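Local structure of predicted ATPase involved in replication control, Cdc46/Mcm family (Methanopyrus kandleri AV19, 3F8T) at residues 267-272 / 304-310; 239-245 / 340-346; 277-281 / 293-297. The protein is a homolog of the MCM replicative helicase, a family that binds ATP and single-stranded DNA, though its own activity is uncertain. The protein carries 2 engineered substitutions. One frame throughout, in Å; residues are numbered along the deposited sequence.

In the fold
The six segments lie in the P-loop ATPase domain, and the three contacts nest without crossing. The chain enters the parallel sheet at 239-245, runs through helix 248-261 and returns to the sheet at 267-272. Segment 277-281 then leads into a beta hairpin, which comes back at 293-297, so contact 3 closes the innermost loop. Segment 304-310 adds the next strand and closes contact 1 around it. Finally, 340-346 lies between 304-310 and 239-245, so contact 2 closes the outermost loop. Contacts 1 and 2 share one sheet, probably hydrogen-bonded from V306 N to L343 O. Contact 3 packs A295 against V267, V269 and L304 of that sheet.

Contact 1 of 3, residues 267-272 / 304-310; sequences VYVDLR and LAVDHLE
Strands 267-270 and 304-307 are parallel neighbours in the core sheet of the AAA+ ATPase fold. A beta-alpha-beta crossover with an inserted hairpin joins them. Their axes approach to 4.8 Å at a crossing angle of -15°. The register pairs V267 with L304, Y268 with A305, V269 with V306 and D270 with D307. After D270 the first segment turns into a 3-10 segment. After D307 the second turns at H308, with left-handed backbone angles (57/57).

Four backbone hydrogen bonds join the segments: A305 N to V267 O (2.9 Å), V269 N to A305 O (2.9 Å), D307 N to V269 O (2.8 Å) and L271 N to D307 O (2.9 Å).

V267, V269, L304 and V306 share the face packed by helix 295-298 and helix 314-326. L271 CB meets V306 CG1 at 4.0 Å, and L271 CD2 meets L309 CD1 at 3.8 Å. Y268 and A305 lie on the other face, under helix 248-261, with Y268 CD1 4.1 Å from A305 CB.

There Y268 OH (chi1 t) donates to D307 OD2 at 2.6 Å, which also bonds S252. By sequence, D307 falls at the Walker B aspartate position, and S252 where related ATPases carry the P-loop lysine.

R272 (chi1-chi3 m, t, m) forms a salt bridge, R272 NH2 to D270 OD2 at 2.9 Å. R272 NE bonds D270 OD1 at 3.0 Å. The guanidinium lies flat on the H308 ring, centres 3.7 Å apart, planes at 17°. Water 1 accepts from R272 NH1 at 2.9 Å and donates to E310 OE2 at 2.6 Å.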
loop_
_atom_site.group_PDB
_atom_site.type_symbol
_atom_site.label_atom_id
_atom_site.label_comp_id
_atom_site.label_asym_id
_atom_site.label_seq_id
_atom_site.Cartn_x
_atom_site.Cartn_y
_atom_site.Cartn_z
ATOM N N VAL A 267 -1.759 -7.661 -4.057
ATOM C CA VAL A 267 -2.542 -8.881 -3.921
ATOM C C VAL A 267 -2.727 -9.476 -5.291
ATOM O O VAL A 267 -3.011 -8.759 -6.265
ATOM C CB VAL A 267 -3.972 -8.625 -3.328
ATOM C CG1 VAL A 267 -4.710 -9.950 -3.111
ATOM C CG2 VAL A 267 -3.879 -7.833 -2.030
ATOM N N TYR A 268 -2.586 -10.797 -5.353
ATOM C CA TYR A 268 -2.898 -11.539 -6.557
ATOM C C TYR A 268 -4.260 -12.180 -6.424
ATOM O O TYR A 268 -4.566 -12.771 -5.394
ATOM C CB TYR A 268 -1.841 -12.626 -6.809
ATOM C CG TYR A 268 -2.194 -13.556 -7.950
ATOM C CD1 TYR A 268 -1.722 -13.321 -9.240
ATOM C CD2 TYR A 268 -3.007 -14.677 -7.733
ATOM C CE1 TYR A 268 -2.058 -14.177 -10.286
ATOM C CE2 TYR A 268 -3.349 -15.521 -8.764
ATOM C CZ TYR A 268 -2.870 -15.280 -10.027
ATOM O OH TYR A 268 -3.219 -16.154 -11.032
ATOM N N VAL A 269 -5.082 -12.044 -7.464
ATOM C CA VAL A 269 -6.301 -12.833 -7.582
ATOM C C VAL A 269 -6.456 -13.434 -8.980
ATOM O O VAL A 269 -6.096 -12.822 -10.000
ATOM C CB VAL A 269 -7.604 -12.044 -7.227
ATOM C CG1 VAL A 269 -7.609 -11.614 -5.749
ATOM C CG2 VAL A 269 -7.834 -10.829 -8.160
ATOM N N ASP A 270 -7.007 -14.636 -9.003
ATOM C CA ASP A 270 -7.559 -15.198 -10.230
ATOM C C ASP A 270 -9.012 -14.750 -10.194
ATOM O O ASP A 270 -9.766 -15.212 -9.338
ATOM C CB ASP A 270 -7.443 -16.725 -10.174
ATOM C CG ASP A 270 -8.064 -17.421 -11.375
ATOM O OD1 ASP A 270 -8.904 -16.846 -12.090
ATOM O OD2 ASP A 270 -7.691 -18.581 -11.597
ATOM N N LEU A 271 -9.407 -13.851 -11.096
ATOM C CA LEU A 271 -10.768 -13.294 -11.064
ATOM C C LEU A 271 -11.859 -14.376 -11.100
ATOM O O LEU A 271 -12.932 -14.227 -10.484
ATOM C CB LEU A 271 -10.990 -12.247 -12.171
ATOM C CG LEU A 271 -12.218 -11.341 -11.954
ATOM C CD1 LEU A 271 -12.055 -10.435 -10.705
ATOM C CD2 LEU A 271 -12.477 -10.487 -13.169
ATOM N N ARG A 272 -11.576 -15.476 -11.793
ATOM C CA ARG A 272 -12.514 -16.595 -11.862
ATOM C C ARG A 272 -12.792 -17.234 -10.492
ATOM O O ARG A 272 -13.862 -17.809 -10.297
ATOM C CB ARG A 272 -12.001 -17.657 -12.837
ATOM C CG ARG A 272 -11.782 -17.120 -14.252
ATOM C CD ARG A 272 -10.958 -18.073 -15.108
ATOM N NE ARG A 272 -9.768 -18.565 -14.411
ATOM C CZ ARG A 272 -8.916 -19.453 -14.928
ATOM N NH1 ARG A 272 -9.124 -19.934 -16.152
ATOM N NH2 ARG A 272 -7.873 -19.879 -14.219
ATOM N N LEU A 304 -2.649 -4.384 -7.725
ATOM C CA LEU A 304 -3.662 -5.432 -7.733
ATOM C C LEU A 304 -3.504 -6.267 -9.010
ATOM O O LEU A 304 -3.828 -5.807 -10.115
ATOM C CB LEU A 304 -5.076 -4.857 -7.609
ATOM C CG LEU A 304 -6.196 -5.908 -7.721
ATOM C CD1 LEU A 304 -6.280 -6.761 -6.472
ATOM C CD2 LEU A 304 -7.522 -5.213 -8.021
ATOM N N ALA A 305 -3.006 -7.492 -8.850
ATOM C CA ALA A 305 -2.817 -8.375 -10.005
ATOM C C ALA A 305 -4.092 -9.173 -10.236
ATOM O O ALA A 305 -4.482 -9.996 -9.396
ATOM C CB ALA A 305 -1.612 -9.300 -9.794
ATOM N N VAL A 306 -4.748 -8.909 -11.360
ATOM C CA VAL A 306 -6.062 -9.497 -11.645
ATOM C C VAL A 306 -5.903 -10.448 -12.819
ATOM O O VAL A 306 -5.931 -10.025 -13.969
ATOM C CB VAL A 306 -7.129 -8.426 -11.971
ATOM C CG1 VAL A 306 -8.487 -9.098 -12.217
ATOM C CG2 VAL A 306 -7.262 -7.430 -10.816
ATOM N N ASP A 307 -5.716 -11.727 -12.507
ATOM C CA ASP A 307 -5.412 -12.734 -13.535
ATOM C C ASP A 307 -6.719 -13.292 -14.096
ATOM O O ASP A 307 -7.744 -13.316 -13.404
ATOM C CB ASP A 307 -4.570 -13.863 -12.938
ATOM C CG ASP A 307 -3.695 -14.594 -13.983
ATOM O OD1 ASP A 307 -3.754 -14.289 -15.188
ATOM O OD2 ASP A 307 -2.919 -15.469 -13.555
ATOM N N HIS A 308 -6.672 -13.737 -15.348
ATOM C CA HIS A 308 -7.826 -14.340 -16.029
ATOM C C HIS A 308 -9.056 -13.435 -16.079
ATOM O O HIS A 308 -10.144 -13.812 -15.615
ATOM C CB HIS A 308 -8.152 -15.703 -15.406
ATOM C CG HIS A 308 -6.945 -16.576 -15.256
ATOM N ND1 HIS A 308 -6.302 -17.138 -16.335
ATOM C CD2 HIS A 308 -6.234 -16.938 -14.164
ATOM C CE1 HIS A 308 -5.263 -17.837 -15.909
ATOM N NE2 HIS A 308 -5.193 -17.721 -14.597
ATOM N N LEU A 309 -8.877 -12.253 -16.654
ATOM C CA LEU A 309 -9.948 -11.268 -16.788
ATOM C C LEU A 309 -11.034 -11.662 -17.809
ATOM O O LEU A 309 -12.125 -11.085 -17.806
ATOM C CB LEU A 309 -9.343 -9.893 -17.145
ATOM C CG LEU A 309 -10.183 -8.606 -17.108
ATOM C CD1 LEU A 309 -10.707 -8.316 -15.697
ATOM C CD2 LEU A 309 -9.321 -7.452 -17.570
ATOM N N GLU A 310 -10.745 -12.630 -18.687
ATOM C CA GLU A 310 -11.710 -13.012 -19.730
ATOM C C GLU A 310 -13.079 -13.301 -19.141
ATOM O O GLU A 310 -13.184 -14.018 -18.142
ATOM C CB GLU A 310 -11.216 -14.216 -20.555
ATOM C CG GLU A 310 -10.968 -15.494 -19.750
ATOM C CD GLU A 310 -9.528 -15.654 -19.274
ATOM O OE1 GLU A 310 -8.729 -14.693 -19.353
ATOM O OE2 GLU A 310 -9.186 -16.771 -18.826
HETATM O O HOH W 1 -10.678 -18.882 -18.374
#

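Contact 2 of 3, residues 239-245 / 340-346; sequences RLHVLLA and CAVLAAI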
loop_
_atom_site.group_PDB
_atom_site.type_symbol
_atom_site.label_atom_id
_atom_site.label_comp_id
_atom_site.label_asym_id
_atom_site.label_seq_id
_atom_site.Cartn_x
_atom_site.Cartn_y
_atom_site.Cartn_z
ATOM N N ARG A 239 -1.849 6.770 -10.882
ATOM C CA ARG A 239 -1.658 5.331 -10.973
ATOM C C ARG A 239 -1.948 4.826 -12.386
ATOM O O ARG A 239 -2.901 5.287 -13.021
ATOM C CB ARG A 239 -2.559 4.641 -9.944
ATOM C CG ARG A 239 -2.152 4.969 -8.498
ATOM C CD ARG A 239 -3.027 4.264 -7.484
ATOM N NE ARG A 239 -4.414 4.720 -7.513
ATOM C CZ ARG A 239 -4.854 5.827 -6.918
ATOM N NH1 ARG A 239 -4.023 6.632 -6.241
ATOM N NH2 ARG A 239 -6.134 6.132 -7.005
ATOM N N LEU A 240 -1.132 3.876 -12.851
ATOM C CA LEU A 240 -1.269 3.294 -14.183
ATOM C C LEU A 240 -1.904 1.924 -14.124
ATOM O O LEU A 240 -1.585 1.119 -13.245
ATOM C CB LEU A 240 0.091 3.179 -14.889
ATOM C CG LEU A 240 0.717 4.471 -15.431
ATOM C CD1 LEU A 240 2.225 4.363 -15.441
ATOM C CD2 LEU A 240 0.200 4.758 -16.822
ATOM N N HIS A 241 -2.782 1.653 -15.085
ATOM C CA HIS A 241 -3.453 0.356 -15.190
ATOM C C HIS A 241 -3.090 -0.288 -16.511
ATOM O O HIS A 241 -3.165 0.355 -17.569
ATOM C CB HIS A 241 -4.965 0.534 -15.048
ATOM C CG HIS A 241 -5.354 1.353 -13.847
ATOM N ND1 HIS A 241 -5.068 0.953 -12.558
ATOM C CD2 HIS A 241 -5.967 2.554 -13.739
ATOM C CE1 HIS A 241 -5.506 1.866 -11.707
ATOM N NE2 HIS A 241 -6.047 2.853 -12.396
ATOM N N VAL A 242 -2.663 -1.538 -16.441
ATOM C CA VAL A 242 -2.067 -2.230 -17.597
ATOM C C VAL A 242 -2.763 -3.575 -17.769
ATOM O O VAL A 242 -2.947 -4.313 -16.799
ATOM C CB VAL A 242 -0.517 -2.416 -17.437
ATOM C CG1 VAL A 242 0.077 -3.182 -18.617
ATOM C CG2 VAL A 242 0.208 -1.052 -17.326
ATOM N N LEU A 243 -3.160 -3.877 -19.004
ATOM C CA LEU A 243 -3.728 -5.178 -19.340
ATOM C C LEU A 243 -2.723 -5.954 -20.188
ATOM O O LEU A 243 -2.346 -5.493 -21.262
ATOM C CB LEU A 243 -5.024 -4.999 -20.135
ATOM C CG LEU A 243 -5.709 -6.268 -20.690
ATOM C CD1 LEU A 243 -6.010 -7.268 -19.577
ATOM C CD2 LEU A 243 -6.983 -5.882 -21.453
ATOM N N LEU A 244 -2.300 -7.111 -19.691
ATOM C CA LEU A 244 -1.491 -8.056 -20.463
ATOM C C LEU A 244 -2.398 -8.969 -21.262
ATOM O O LEU A 244 -3.284 -9.622 -20.699
ATOM C CB LEU A 244 -0.671 -8.927 -19.530
ATOM C CG LEU A 244 0.423 -8.387 -18.632
ATOM C CD1 LEU A 244 1.251 -9.574 -18.168
ATOM C CD2 LEU A 244 1.297 -7.384 -19.368
ATOM N N ALA A 245 -2.188 -9.025 -22.578
ATOM C CA ALA A 245 -2.958 -9.934 -23.406
ATOM C C ALA A 245 -2.036 -10.984 -24.021
ATOM O O ALA A 245 -1.283 -10.689 -24.951
ATOM C CB ALA A 245 -3.704 -9.168 -24.476
ATOM N N CYS A 340 -5.053 1.222 -5.875
ATOM C CA CYS A 340 -4.183 0.189 -6.447
ATOM C C CYS A 340 -3.931 0.433 -7.933
ATOM O O CYS A 340 -4.750 1.037 -8.620
ATOM C CB CYS A 340 -4.802 -1.197 -6.221
ATOM S SG CYS A 340 -6.513 -1.380 -6.747
ATOM N N ALA A 341 -2.779 -0.007 -8.418
ATOM C CA ALA A 341 -2.493 0.016 -9.849
ATOM C C ALA A 341 -2.905 -1.370 -10.340
ATOM O O ALA A 341 -2.408 -2.375 -9.836
ATOM C CB ALA A 341 -0.991 0.279 -10.077
ATOM N N VAL A 342 -3.831 -1.424 -11.292
ATOM C CA VAL A 342 -4.383 -2.699 -11.730
ATOM C C VAL A 342 -3.518 -3.299 -12.851
ATOM O O VAL A 342 -3.379 -2.709 -13.933
ATOM C CB VAL A 342 -5.840 -2.566 -12.182
ATOM C CG1 VAL A 342 -6.341 -3.884 -12.815
ATOM C CG2 VAL A 342 -6.733 -2.155 -10.984
ATOM N N LEU A 343 -2.944 -4.453 -12.547
ATOM C CA LEU A 343 -2.203 -5.262 -13.521
ATOM C C LEU A 343 -3.037 -6.492 -13.825
ATOM O O LEU A 343 -3.045 -7.450 -13.072
ATOM C CB LEU A 343 -0.829 -5.665 -12.988
ATOM C CG LEU A 343 -0.051 -6.645 -13.913
ATOM C CD1 LEU A 343 0.141 -6.073 -15.314
ATOM C CD2 LEU A 343 1.257 -6.960 -13.292
ATOM N N ALA A 344 -3.745 -6.439 -14.938
ATOM C CA ALA A 344 -4.667 -7.498 -15.311
ATOM C C ALA A 344 -4.055 -8.346 -16.423
ATOM O O ALA A 344 -3.128 -7.908 -17.107
ATOM C CB ALA A 344 -5.950 -6.909 -15.764
ATOM N N ALA A 345 -4.553 -9.575 -16.553
ATOM C CA ALA A 345 -4.172 -10.465 -17.649
ATOM C C ALA A 345 -5.408 -11.097 -18.276
ATOM O O ALA A 345 -6.347 -11.505 -17.573
ATOM C CB ALA A 345 -3.211 -11.515 -17.155
ATOM N N ILE A 346 -5.403 -11.188 -19.602
ATOM C CA ILE A 346 -6.514 -11.802 -20.330
ATOM C C ILE A 346 -5.975 -12.735 -21.407
ATOM O O ILE A 346 -4.955 -12.441 -22.047
ATOM C CB ILE A 346 -7.447 -10.743 -20.966
ATOM C CG1 ILE A 346 -8.746 -11.376 -21.455
ATOM C CG2 ILE A 346 -6.754 -9.988 -22.127
ATOM C CD1 ILE A 346 -9.899 -10.384 -21.609
HETATM O O HOH W 2 -6.391 3.270 -8.535
#
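Strands 242-245 and 341-346 run parallel; their axes approach to 4.5 Å and cross at -21°. V242 pairs with L343, L243 with A344, L244 with A345 and A245 with I346. Four backbone hydrogen bonds link them: V242 N to V342 O (2.9 Å), A344 N to V242 O (2.9 Å), L244 N to A344 O (2.8 Å) and I346 N to L244 O (2.9 Å). CA-H...O contacts lie between these bonds, such as A345 CA to L244 O at 3.3 Å.

Next to the first bridge the H241 side chain accepts from V342 N, with V342 N to H241 ND1 at 3.0 Å, near the ring plane. H241 NE2 is bonded to M324 O, so the imidazole bridges two backbone groups. R239 NE reaches C340 O through water 2, at 2.7 and 2.8 Å respectively. The other end of R239 bonds G234 O.

Apolar contacts fill both faces. L243 CD1 touches A344 CB and I346 CG2, each at 3.8 Å. On the opposite face L244 CG lies 4.1 Å from L343 CD1, and this side packs under helices 219-229 and 248-261. All the residues in contact are buried.

This is the centre of the 5-1-4-3-2 parallel sheet of AAA+ ATPases. The first strand leads into the loop at the P-loop position, and the fourth probably ends just before the sensor 1 position, as in related AAA+ ATPases.

Contact 3 of 3, residues 277-281 / 293-297; sequences TDLTA and AGAAV
Three backbone hydrogen bonds join the residues that flank a beta hairpin. A295 N donates to D278 O at 2.8 Å, A296 N to L279 O at 3.0 Å and G294 N to T280 O at 2.8 Å. By its place between the second and third strands of the core sheet, the hairpin probably corresponds to the helix-2 insert of MCM proteins. Helix 276-279 ends before it and helix 295-298 begins after it. The carbonyls of the first helix's last two residues thus receive the first amides of the second.

T280 leaves helical angles (-102/-85). A281 is extended (-171/160) and faces A293 as an antiparallel non-hydrogen-bonded pair, CA to CA 4.6 Å. G294 is the N-cap of the second helix, at -91/-176. Its CA lies 3.3 Å from D278 O, and a CB here would clash with D278 O and T280 O.

D278 and T280 turn back to the residues just before the segment: D278 OD2 bonds E275 N, and T280 OG1 bonds L276 O.

L279 (chi1 t, chi2 p) brings CD1 to 4.4 Å from A295 CB. T280, A296 and V297 also touch V329. V297 (chi1 t) places CG2 3.4 Å from T280 O.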
loop_
_atom_site.group_PDB
_atom_site.type_symbol
_atom_site.label_atom_id
_atom_site.label_comp_id
_atom_site.label_asym_id
_atom_site.label_seq_id
_atom_site.Cartn_x
_atom_site.Cartn_y
_atom_site.Cartn_z
ATOM N N THR A 277 -17.401 -9.877 -3.301
ATOM C CA THR A 277 -17.008 -9.394 -1.992
ATOM C C THR A 277 -15.583 -9.836 -1.591
ATOM O O THR A 277 -15.009 -9.253 -0.673
ATOM C CB THR A 277 -18.076 -9.700 -0.910
ATOM O OG1 THR A 277 -18.337 -11.103 -0.869
ATOM C CG2 THR A 277 -19.370 -8.982 -1.236
ATOM N N ASP A 278 -15.017 -10.830 -2.282
ATOM C CA ASP A 278 -13.590 -11.164 -2.135
ATOM C C ASP A 278 -12.732 -10.080 -2.827
ATOM O O ASP A 278 -11.533 -9.943 -2.541
ATOM C CB ASP A 278 -13.202 -12.506 -2.808
ATOM C CG ASP A 278 -13.881 -13.752 -2.219
ATOM O OD1 ASP A 278 -14.098 -13.849 -0.991
ATOM O OD2 ASP A 278 -14.137 -14.689 -3.031
ATOM N N LEU A 279 -13.333 -9.356 -3.771
ATOM C CA LEU A 279 -12.621 -8.327 -4.538
ATOM C C LEU A 279 -12.752 -6.936 -3.914
ATOM O O LEU A 279 -11.810 -6.145 -3.945
ATOM C CB LEU A 279 -13.126 -8.298 -5.996
ATOM C CG LEU A 279 -12.568 -7.239 -6.959
ATOM C CD1 LEU A 279 -11.035 -7.403 -7.152
ATOM C CD2 LEU A 279 -13.312 -7.312 -8.291
ATOM N N THR A 280 -13.918 -6.633 -3.358
ATOM C CA THR A 280 -14.172 -5.319 -2.795
ATOM C C THR A 280 -14.062 -5.370 -1.263
ATOM O O THR A 280 -12.998 -5.094 -0.694
ATOM C CB THR A 280 -15.554 -4.767 -3.266
ATOM O OG1 THR A 280 -16.577 -5.707 -2.931
ATOM C CG2 THR A 280 -15.558 -4.590 -4.773
ATOM N N ALA A 281 -15.158 -5.755 -0.611
ATOM C CA ALA A 281 -15.228 -5.865 0.832
ATOM C C ALA A 281 -16.551 -6.541 1.154
ATOM O O ALA A 281 -17.451 -6.559 0.320
ATOM C CB ALA A 281 -15.158 -4.473 1.483
ATOM N N ALA A 293 -11.903 -6.552 4.468
ATOM C CA ALA A 293 -11.319 -6.050 3.238
ATOM C C ALA A 293 -11.199 -7.170 2.222
ATOM O O ALA A 293 -10.713 -8.248 2.550
ATOM C CB ALA A 293 -9.954 -5.477 3.506
ATOM N N GLY A 294 -11.616 -6.876 0.994
ATOM C CA GLY A 294 -11.324 -7.713 -0.170
ATOM C C GLY A 294 -10.036 -7.263 -0.838
ATOM O O GLY A 294 -9.359 -6.345 -0.368
ATOM N N ALA A 295 -9.709 -7.906 -1.956
ATOM C CA ALA A 295 -8.407 -7.745 -2.603
ATOM C C ALA A 295 -8.018 -6.316 -2.945
ATOM O O ALA A 295 -6.878 -5.943 -2.727
ATOM C CB ALA A 295 -8.319 -8.629 -3.857
ATOM N N ALA A 296 -8.935 -5.543 -3.528
ATOM C CA ALA A 296 -8.597 -4.198 -4.007
ATOM C C ALA A 296 -8.214 -3.275 -2.839
ATOM O O ALA A 296 -7.299 -2.453 -2.943
ATOM C CB ALA A 296 -9.737 -3.612 -4.800
ATOM N N VAL A 297 -8.932 -3.438 -1.728
ATOM C CA VAL A 297 -8.659 -2.730 -0.472
ATOM C C VAL A 297 -7.318 -3.177 0.134
ATOM O O VAL A 297 -6.517 -2.349 0.568
ATOM C CB VAL A 297 -9.852 -2.914 0.524
ATOM C CG1 VAL A 297 -9.571 -2.244 1.866
ATOM C CG2 VAL A 297 -11.117 -2.314 -0.097
#